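Side-chain contacts in superoxide dismutase [Mn/Fe] (Aeropyrum pernix, PDB 3AK2), which catalyses the dismutation of superoxide to oxygen and hydrogen peroxide at a single metal ion, manganese or iron, being a cambialistic enzyme: residues K29-K34 with T80-N85; L162-W167 with E184-V189; L173-K176 with G180-V183. One frame throughout, in Å; residues are numbered along the deposited sequence.

How the interactions relate
Interaction 1 comes first along the chain and joins the two long helices of the alpha-hairpin domain, 25-54 and 62-82. Interaction 2 follows in the C-terminal domain and ties strand 159-165 to helix 179-186. Interaction 3 is nested inside the loop that interaction 2 closes, and shares helix 179-186 with it. Centres of interactions 1 and 2 lie about 12 Å apart, those of 2 and 3 about 10 Å, and those of 1 and 3 about 17 Å. Interactions 1 and 2 each give one ligand to the manganese, His31 and Asp165, so the metal sits between the two domains. Interaction 3 reaches this region through Tyr182, whose OH hydrogen-bonds to Asp165 O.

Interaction 1. Residues K29-K34 with T80-N85; sequences KLHHQK and TIFWPN. With MN (manganese (II) ion), chain E.
His31 meets Trp83 and Phe82 while its far nitrogen holds the manganese. Its CB lies 3.8 Å from Trp83 CH2. Beyond it, CG comes to 3.5 Å from the same CH2. ND1 rests near Trp83 CH2 and CZ3. CD2 lies beside the metal-binding nitrogen and near Trp83 CH2. CE1 approaches Phe82 CE2 at 3.8 Å, the two rings oblique to each other. NE2, the far ring nitrogen, binds manganese at 2.2 Å. CG stands anti to the backbone N (chi1 -159°), which carries the imidazole off the helix to the metal.

The indole meets His31 edge to face. Its six-membered ring turns its CH2 corner onto one imidazole face, planes at 80°. This contact probably limits how far the ligand ring can tilt. The other end of the indole receives His32. There the imidazole edge points at the indole face in an offset edge-to-face pair, with His32 CD2 4.1 Å from Trp83 NE1. Trp83 NE1 itself hydrogen-bonds to His36 ND1. His32 ND1 hydrogen-bonds with Tyr16 OH and His32 NE2 with Pro10 O. The four side chains form a buried aromatic cluster.

His79, Asp165, His169 and water 1 complete the metal site. The cluster fills the space between helices 25-54 and 62-82, and Phe82 also touches Val163 and Asp165 of strand 159-165.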
# COMPACT_ATOMS: atom_id res chain seq x y z
N LYS A 29 27.89 -7.09 -5.17
CA LYS A 29 28.33 -7.56 -3.86
C LYS A 29 27.42 -7.09 -2.73
O LYS A 29 26.95 -7.90 -1.93
CB LYS A 29 29.79 -7.16 -3.60
CG LYS A 29 30.38 -7.77 -2.34
CD LYS A 29 31.89 -7.58 -2.29
CE LYS A 29 32.50 -8.35 -1.13
NZ LYS A 29 32.43 -9.82 -1.33
N LEU A 30 27.16 -5.78 -2.65
CA LEU A 30 26.26 -5.25 -1.63
C LEU A 30 24.86 -5.82 -1.79
O LEU A 30 24.20 -6.15 -0.81
CB LEU A 30 26.19 -3.73 -1.71
CG LEU A 30 27.44 -2.93 -1.33
CD1 LEU A 30 27.29 -1.50 -1.78
CD2 LEU A 30 27.68 -2.99 0.17
N HIS A 31 24.41 -5.94 -3.03
CA HIS A 31 23.05 -6.36 -3.31
C HIS A 31 22.80 -7.77 -2.79
O HIS A 31 21.76 -8.06 -2.20
CB HIS A 31 22.81 -6.31 -4.81
CG HIS A 31 21.37 -6.22 -5.19
ND1 HIS A 31 20.95 -6.06 -6.50
CD2 HIS A 31 20.24 -6.27 -4.44
CE1 HIS A 31 19.63 -6.01 -6.53
NE2 HIS A 31 19.18 -6.13 -5.30
N HIS A 32 23.79 -8.63 -2.99
CA HIS A 32 23.71 -10.02 -2.60
C HIS A 32 23.97 -10.19 -1.11
O HIS A 32 23.15 -10.77 -0.39
CB HIS A 32 24.73 -10.82 -3.42
CG HIS A 32 24.73 -12.28 -3.14
ND1 HIS A 32 25.85 -12.96 -2.72
CD2 HIS A 32 23.75 -13.21 -3.25
CE1 HIS A 32 25.56 -14.24 -2.57
NE2 HIS A 32 24.29 -14.42 -2.89
N GLN A 33 25.10 -9.66 -0.65
CA GLN A 33 25.58 -9.88 0.72
C GLN A 33 24.81 -9.10 1.78
O GLN A 33 24.70 -9.55 2.92
CB GLN A 33 27.07 -9.56 0.84
CG GLN A 33 27.95 -10.47 -0.00
CD GLN A 33 29.44 -10.28 0.25
OE1 GLN A 33 30.25 -11.12 -0.15
NE2 GLN A 33 29.81 -9.18 0.90
N LYS A 34 24.31 -7.92 1.41
CA LYS A 34 23.60 -7.09 2.37
C LYS A 34 22.10 -7.20 2.18
O LYS A 34 21.39 -7.66 3.08
CB LYS A 34 24.09 -5.63 2.30
CG LYS A 34 25.59 -5.45 2.56
CD LYS A 34 25.95 -5.84 4.00
CE LYS A 34 27.38 -5.43 4.35
NZ LYS A 34 28.38 -6.35 3.78
N THR A 80 15.95 -14.35 -5.69
CA THR A 80 16.29 -15.71 -6.11
C THR A 80 16.04 -15.92 -7.60
O THR A 80 16.80 -16.63 -8.26
CB THR A 80 15.53 -16.75 -5.25
OG1 THR A 80 15.99 -16.67 -3.90
CG2 THR A 80 15.71 -18.17 -5.77
N ILE A 81 15.00 -15.29 -8.13
CA ILE A 81 14.72 -15.33 -9.57
C ILE A 81 15.63 -14.35 -10.33
O ILE A 81 16.15 -14.67 -11.40
CB ILE A 81 13.23 -15.05 -9.85
CG1 ILE A 81 12.34 -16.09 -9.16
CG2 ILE A 81 12.96 -15.00 -11.36
CD1 ILE A 81 10.86 -15.75 -9.15
N PHE A 82 15.83 -13.17 -9.74
CA PHE A 82 16.62 -12.09 -10.35
C PHE A 82 18.04 -12.52 -10.77
O PHE A 82 18.46 -12.22 -11.89
CB PHE A 82 16.67 -10.90 -9.39
CG PHE A 82 17.36 -9.67 -9.93
CD1 PHE A 82 16.94 -9.06 -11.11
CD2 PHE A 82 18.42 -9.10 -9.23
CE1 PHE A 82 17.59 -7.92 -11.59
CE2 PHE A 82 19.06 -7.95 -9.69
CZ PHE A 82 18.65 -7.36 -10.88
N TRP A 83 18.76 -13.21 -9.89
CA TRP A 83 20.15 -13.53 -10.20
C TRP A 83 20.32 -14.44 -11.44
O TRP A 83 21.04 -14.07 -12.36
CB TRP A 83 20.91 -14.11 -9.01
CG TRP A 83 20.76 -13.39 -7.70
CD1 TRP A 83 20.37 -13.94 -6.52
CD2 TRP A 83 21.03 -12.00 -7.43
NE1 TRP A 83 20.36 -12.99 -5.53
CE2 TRP A 83 20.77 -11.79 -6.06
CE3 TRP A 83 21.47 -10.92 -8.21
CZ2 TRP A 83 20.93 -10.55 -5.45
CZ3 TRP A 83 21.63 -9.68 -7.60
CH2 TRP A 83 21.36 -9.51 -6.23
N PRO A 84 19.67 -15.62 -11.46
CA PRO A 84 19.79 -16.47 -12.65
C PRO A 84 19.08 -15.92 -13.90
O PRO A 84 19.35 -16.39 -15.01
CB PRO A 84 19.17 -17.80 -12.22
CG PRO A 84 18.23 -17.44 -11.12
CD PRO A 84 18.86 -16.28 -10.41
N ASN A 85 18.19 -14.94 -13.72
CA ASN A 85 17.62 -14.19 -14.84
C ASN A 85 18.68 -13.40 -15.60
O ASN A 85 18.40 -12.86 -16.67
CB ASN A 85 16.57 -13.19 -14.35
CG ASN A 85 15.15 -13.75 -14.26
OD1 ASN A 85 14.26 -13.05 -13.79
ND2 ASN A 85 14.93 -14.99 -14.71
MN MN E . 17.15 -5.67 -4.62
O HOH W 1 15.12 -5.16 -4.28

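Interaction 2. Residues L162-W167 with E184-V189; sequences LVIDVW and ENWWNV. With MN (manganese (II) ion), chain E.
Ile164, in strand 159-165, faces Trp186 of segment 184-189, their CA atoms 8.1 Å apart. Both side chains leave the backbone toward each other. Ile164 lies over one face of the indole. Its CG1 stands 3.7 Å from the centroid of the five-membered ring and only 7° off the ring normal, a CH-pi contact. CD1 continues across the same face and comes to 3.5 Å from Trp186 CD2. The extended isoleucine chain, with CG1 anti to the backbone N (chi1 -177°) and chi2 also near 180°, lays these two carbons along the ring.

Leu162 approaches the indole at its edge instead. Its CD1 is 3.7 Å from Trp186 CZ2, and its CG lies in the ring plane. Trp186 is thus packed by segment 162-167 on a face and on an edge.

The polar edge of the indole is satisfied through water. Trp186 NE1 donates to water 2 at 3.0 Å, and the water donates to Val163 O at 2.8 Å. This bridge links the buried N-H to the strand backbone and probably restrains the ring's rotation.

The end of the Asp165 side chain leads away from segment 184-189 to the manganese, which OD2 binds at 2.0 Å. OD1 accepts from Trp167 N at 3.0 Å, closing an Asx turn. That bond meets the carboxylate from above its plane and is likely to steady the second carboxylate oxygen.

Trp187 lays its face against Trp186 CZ3. Strand 159-165 pairs with strand 129-136 of the antiparallel sheet, while Ile164 also touches Tyr182 and Val183 of helix 179-186. Val163 packs on Met78 of helix 62-82.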
# COMPACT_ATOMS: atom_id res chain seq x y z
N LEU A 162 10.68 -13.60 -15.58
CA LEU A 162 11.73 -12.62 -15.78
C LEU A 162 11.41 -11.38 -14.96
O LEU A 162 10.33 -10.81 -15.09
CB LEU A 162 11.88 -12.26 -17.26
CG LEU A 162 12.89 -11.15 -17.58
CD1 LEU A 162 14.32 -11.52 -17.17
CD2 LEU A 162 12.85 -10.81 -19.06
N VAL A 163 12.35 -10.97 -14.12
CA VAL A 163 12.15 -9.82 -13.25
C VAL A 163 13.34 -8.87 -13.35
O VAL A 163 14.48 -9.31 -13.55
CB VAL A 163 11.91 -10.22 -11.75
CG1 VAL A 163 10.73 -11.19 -11.62
CG2 VAL A 163 13.16 -10.81 -11.11
N ILE A 164 13.06 -7.57 -13.23
CA ILE A 164 14.12 -6.57 -13.09
C ILE A 164 13.90 -5.81 -11.79
O ILE A 164 12.81 -5.30 -11.53
CB ILE A 164 14.23 -5.61 -14.31
CG1 ILE A 164 15.42 -4.65 -14.11
CG2 ILE A 164 12.93 -4.86 -14.54
CD1 ILE A 164 15.63 -3.63 -15.23
N ASP A 165 14.95 -5.74 -10.99
CA ASP A 165 14.93 -5.01 -9.73
C ASP A 165 15.17 -3.54 -10.03
O ASP A 165 16.22 -3.18 -10.58
CB ASP A 165 16.03 -5.55 -8.83
CG ASP A 165 15.95 -5.05 -7.41
OD1 ASP A 165 15.07 -4.23 -7.07
OD2 ASP A 165 16.80 -5.50 -6.62
N VAL A 166 14.20 -2.69 -9.69
CA VAL A 166 14.39 -1.24 -9.79
C VAL A 166 14.34 -0.53 -8.43
O VAL A 166 14.09 0.67 -8.36
CB VAL A 166 13.44 -0.57 -10.83
CG1 VAL A 166 13.82 -0.99 -12.24
CG2 VAL A 166 11.98 -0.87 -10.53
N TRP A 167 14.61 -1.27 -7.36
CA TRP A 167 14.96 -0.62 -6.11
C TRP A 167 16.19 0.23 -6.38
O TRP A 167 17.02 -0.12 -7.22
CB TRP A 167 15.29 -1.64 -5.03
CG TRP A 167 14.10 -2.27 -4.38
CD1 TRP A 167 13.13 -3.02 -4.99
CD2 TRP A 167 13.76 -2.23 -3.00
NE1 TRP A 167 12.21 -3.44 -4.07
CE2 TRP A 167 12.58 -2.98 -2.83
CE3 TRP A 167 14.35 -1.63 -1.87
CZ2 TRP A 167 11.96 -3.14 -1.59
CZ3 TRP A 167 13.74 -1.79 -0.63
CH2 TRP A 167 12.55 -2.55 -0.50
N GLU A 184 17.79 0.22 -19.59
CA GLU A 184 18.26 0.02 -20.96
C GLU A 184 19.48 -0.89 -21.02
O GLU A 184 19.57 -1.79 -21.86
CB GLU A 184 18.55 1.36 -21.64
CG GLU A 184 17.31 2.20 -21.96
CD GLU A 184 16.37 1.51 -22.95
OE1 GLU A 184 16.86 0.85 -23.89
OE2 GLU A 184 15.14 1.65 -22.78
N ASN A 185 20.41 -0.68 -20.09
CA ASN A 185 21.63 -1.48 -20.02
C ASN A 185 21.40 -2.91 -19.54
O ASN A 185 22.11 -3.83 -19.96
CB ASN A 185 22.67 -0.77 -19.15
CG ASN A 185 23.50 0.22 -19.93
OD1 ASN A 185 24.39 -0.16 -20.69
ND2 ASN A 185 23.21 1.50 -19.76
N TRP A 186 20.41 -3.09 -18.67
CA TRP A 186 20.10 -4.40 -18.10
C TRP A 186 19.78 -5.46 -19.16
O TRP A 186 20.09 -6.64 -18.98
CB TRP A 186 18.96 -4.25 -17.09
CG TRP A 186 18.34 -5.53 -16.59
CD1 TRP A 186 18.78 -6.31 -15.56
CD2 TRP A 186 17.16 -6.16 -17.10
NE1 TRP A 186 17.94 -7.39 -15.39
CE2 TRP A 186 16.94 -7.32 -16.32
CE3 TRP A 186 16.26 -5.85 -18.12
CZ2 TRP A 186 15.85 -8.17 -16.55
CZ3 TRP A 186 15.18 -6.69 -18.35
CH2 TRP A 186 14.99 -7.84 -17.56
N TRP A 187 19.18 -5.04 -20.28
CA TRP A 187 18.88 -5.97 -21.37
C TRP A 187 20.10 -6.73 -21.86
O TRP A 187 19.98 -7.86 -22.33
CB TRP A 187 18.21 -5.23 -22.53
CG TRP A 187 16.85 -4.74 -22.18
CD1 TRP A 187 16.51 -3.46 -21.86
CD2 TRP A 187 15.66 -5.51 -22.09
NE1 TRP A 187 15.16 -3.39 -21.58
CE2 TRP A 187 14.62 -4.64 -21.72
CE3 TRP A 187 15.36 -6.87 -22.29
CZ2 TRP A 187 13.30 -5.07 -21.53
CZ3 TRP A 187 14.05 -7.30 -22.12
CH2 TRP A 187 13.04 -6.40 -21.74
N ASN A 188 21.28 -6.12 -21.73
CA ASN A 188 22.52 -6.74 -22.19
C ASN A 188 23.01 -7.91 -21.34
O ASN A 188 23.94 -8.62 -21.74
CB ASN A 188 23.61 -5.68 -22.32
CG ASN A 188 23.27 -4.63 -23.35
OD1 ASN A 188 23.17 -4.93 -24.54
ND2 ASN A 188 23.09 -3.40 -22.90
N VAL A 189 22.38 -8.12 -20.19
CA VAL A 189 22.73 -9.25 -19.32
C VAL A 189 21.57 -10.22 -19.05
O VAL A 189 21.70 -11.14 -18.25
CB VAL A 189 23.37 -8.79 -17.97
CG1 VAL A 189 24.68 -8.03 -18.21
CG2 VAL A 189 22.39 -7.95 -17.14
MN MN E . 17.15 -5.67 -4.62
O HOH W 2 17.16 -10.03 -14.10
O HOH W 1 15.12 -5.16 -4.28

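Interaction 3. Residues L173-K176 with G180-V183; sequences LQYK and GSYV
Two successive short helices of the C-terminal domain, 172-175 and 179-186, meet where Tyr175 packs on Ser181 and Tyr182. The Tyr175 ring lies over the start of the second helix. Tyr182 CA sits 3.7 Å from the ring centroid and 1° off its normal, a CH-pi contact. Beside it, Tyr182 CB reaches Tyr175 CD2 at 3.7 Å. Ser181 OG comes obliquely to Tyr175 CE1, 3.5 Å away. The opposite face of the Tyr175 ring carries Gln174 CG, so the ring is sandwiched. The two tyrosine rings are oblique, planes at 55°. Tyr182 CG is anti to its N (chi1 161°), which sends this ring away from segment 173-176 toward the metal region, where its OH hydrogen-bonds to Asp165 O.

Tyr175 OH hydrogen-bonds to Tyr22 O. Replacing the ring by an alanine here is likely to strip Tyr182 CA and CB of their aromatic cover and leave Tyr22 O without this hydroxyl partner.

Next to the contact, Leu173 packs on helix 25-54 and Lys176 forms a salt bridge with Glu26 of the second subunit. Tyr182 touches Val166 and Ala170, and Val183 turns to helix 111-123.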
# COMPACT_ATOMS: atom_id res chain seq x y z
N LEU A 173 24.58 3.39 -7.19
CA LEU A 173 26.03 3.62 -7.15
C LEU A 173 26.64 3.87 -8.52
O LEU A 173 27.62 4.61 -8.64
CB LEU A 173 26.75 2.46 -6.46
CG LEU A 173 26.60 2.33 -4.94
CD1 LEU A 173 27.32 1.08 -4.47
CD2 LEU A 173 27.15 3.55 -4.22
N GLN A 174 26.05 3.27 -9.55
CA GLN A 174 26.55 3.37 -10.92
C GLN A 174 25.79 4.40 -11.74
O GLN A 174 26.40 5.25 -12.40
CB GLN A 174 26.45 1.99 -11.59
CG GLN A 174 26.96 1.94 -13.02
CD GLN A 174 26.95 0.53 -13.58
OE1 GLN A 174 26.66 -0.43 -12.87
NE2 GLN A 174 27.28 0.40 -14.86
N TYR A 175 24.47 4.33 -11.71
CA TYR A 175 23.61 5.12 -12.58
C TYR A 175 23.00 6.34 -11.90
O TYR A 175 22.33 7.15 -12.54
CB TYR A 175 22.51 4.24 -13.18
CG TYR A 175 23.03 3.16 -14.11
CD1 TYR A 175 23.30 3.44 -15.45
CD2 TYR A 175 23.28 1.87 -13.64
CE1 TYR A 175 23.79 2.46 -16.30
CE2 TYR A 175 23.77 0.88 -14.49
CZ TYR A 175 24.02 1.19 -15.82
OH TYR A 175 24.51 0.22 -16.66
N LYS A 176 23.25 6.46 -10.59
CA LYS A 176 22.68 7.54 -9.77
C LYS A 176 21.15 7.54 -9.94
O LYS A 176 20.53 6.48 -9.89
CB LYS A 176 23.33 8.90 -10.10
CG LYS A 176 24.86 8.87 -10.20
CD LYS A 176 25.53 8.52 -8.88
CE LYS A 176 27.00 8.15 -9.06
NZ LYS A 176 27.86 9.33 -9.37
N GLY A 180 16.46 5.01 -15.92
CA GLY A 180 16.20 4.73 -17.34
C GLY A 180 17.40 4.10 -18.04
O GLY A 180 17.26 3.11 -18.77
N SER A 181 18.58 4.67 -17.80
CA SER A 181 19.81 4.14 -18.37
C SER A 181 20.12 2.75 -17.82
O SER A 181 20.56 1.87 -18.55
CB SER A 181 20.98 5.09 -18.12
OG SER A 181 22.18 4.57 -18.65
N TYR A 182 19.87 2.55 -16.52
CA TYR A 182 20.04 1.23 -15.92
C TYR A 182 19.19 0.17 -16.61
O TYR A 182 19.69 -0.89 -16.97
CB TYR A 182 19.73 1.28 -14.42
CG TYR A 182 19.43 -0.06 -13.78
CD1 TYR A 182 20.41 -1.04 -13.67
CD2 TYR A 182 18.17 -0.33 -13.26
CE1 TYR A 182 20.14 -2.27 -13.07
CE2 TYR A 182 17.88 -1.55 -12.65
CZ TYR A 182 18.87 -2.51 -12.56
OH TYR A 182 18.62 -3.73 -11.95
N VAL A 183 17.90 0.47 -16.79
CA VAL A 183 16.96 -0.46 -17.41
C VAL A 183 17.39 -0.80 -18.84
O VAL A 183 17.36 -1.96 -19.25
CB VAL A 183 15.51 0.08 -17.38
CG1 VAL A 183 14.57 -0.79 -18.21
CG2 VAL A 183 15.02 0.21 -15.94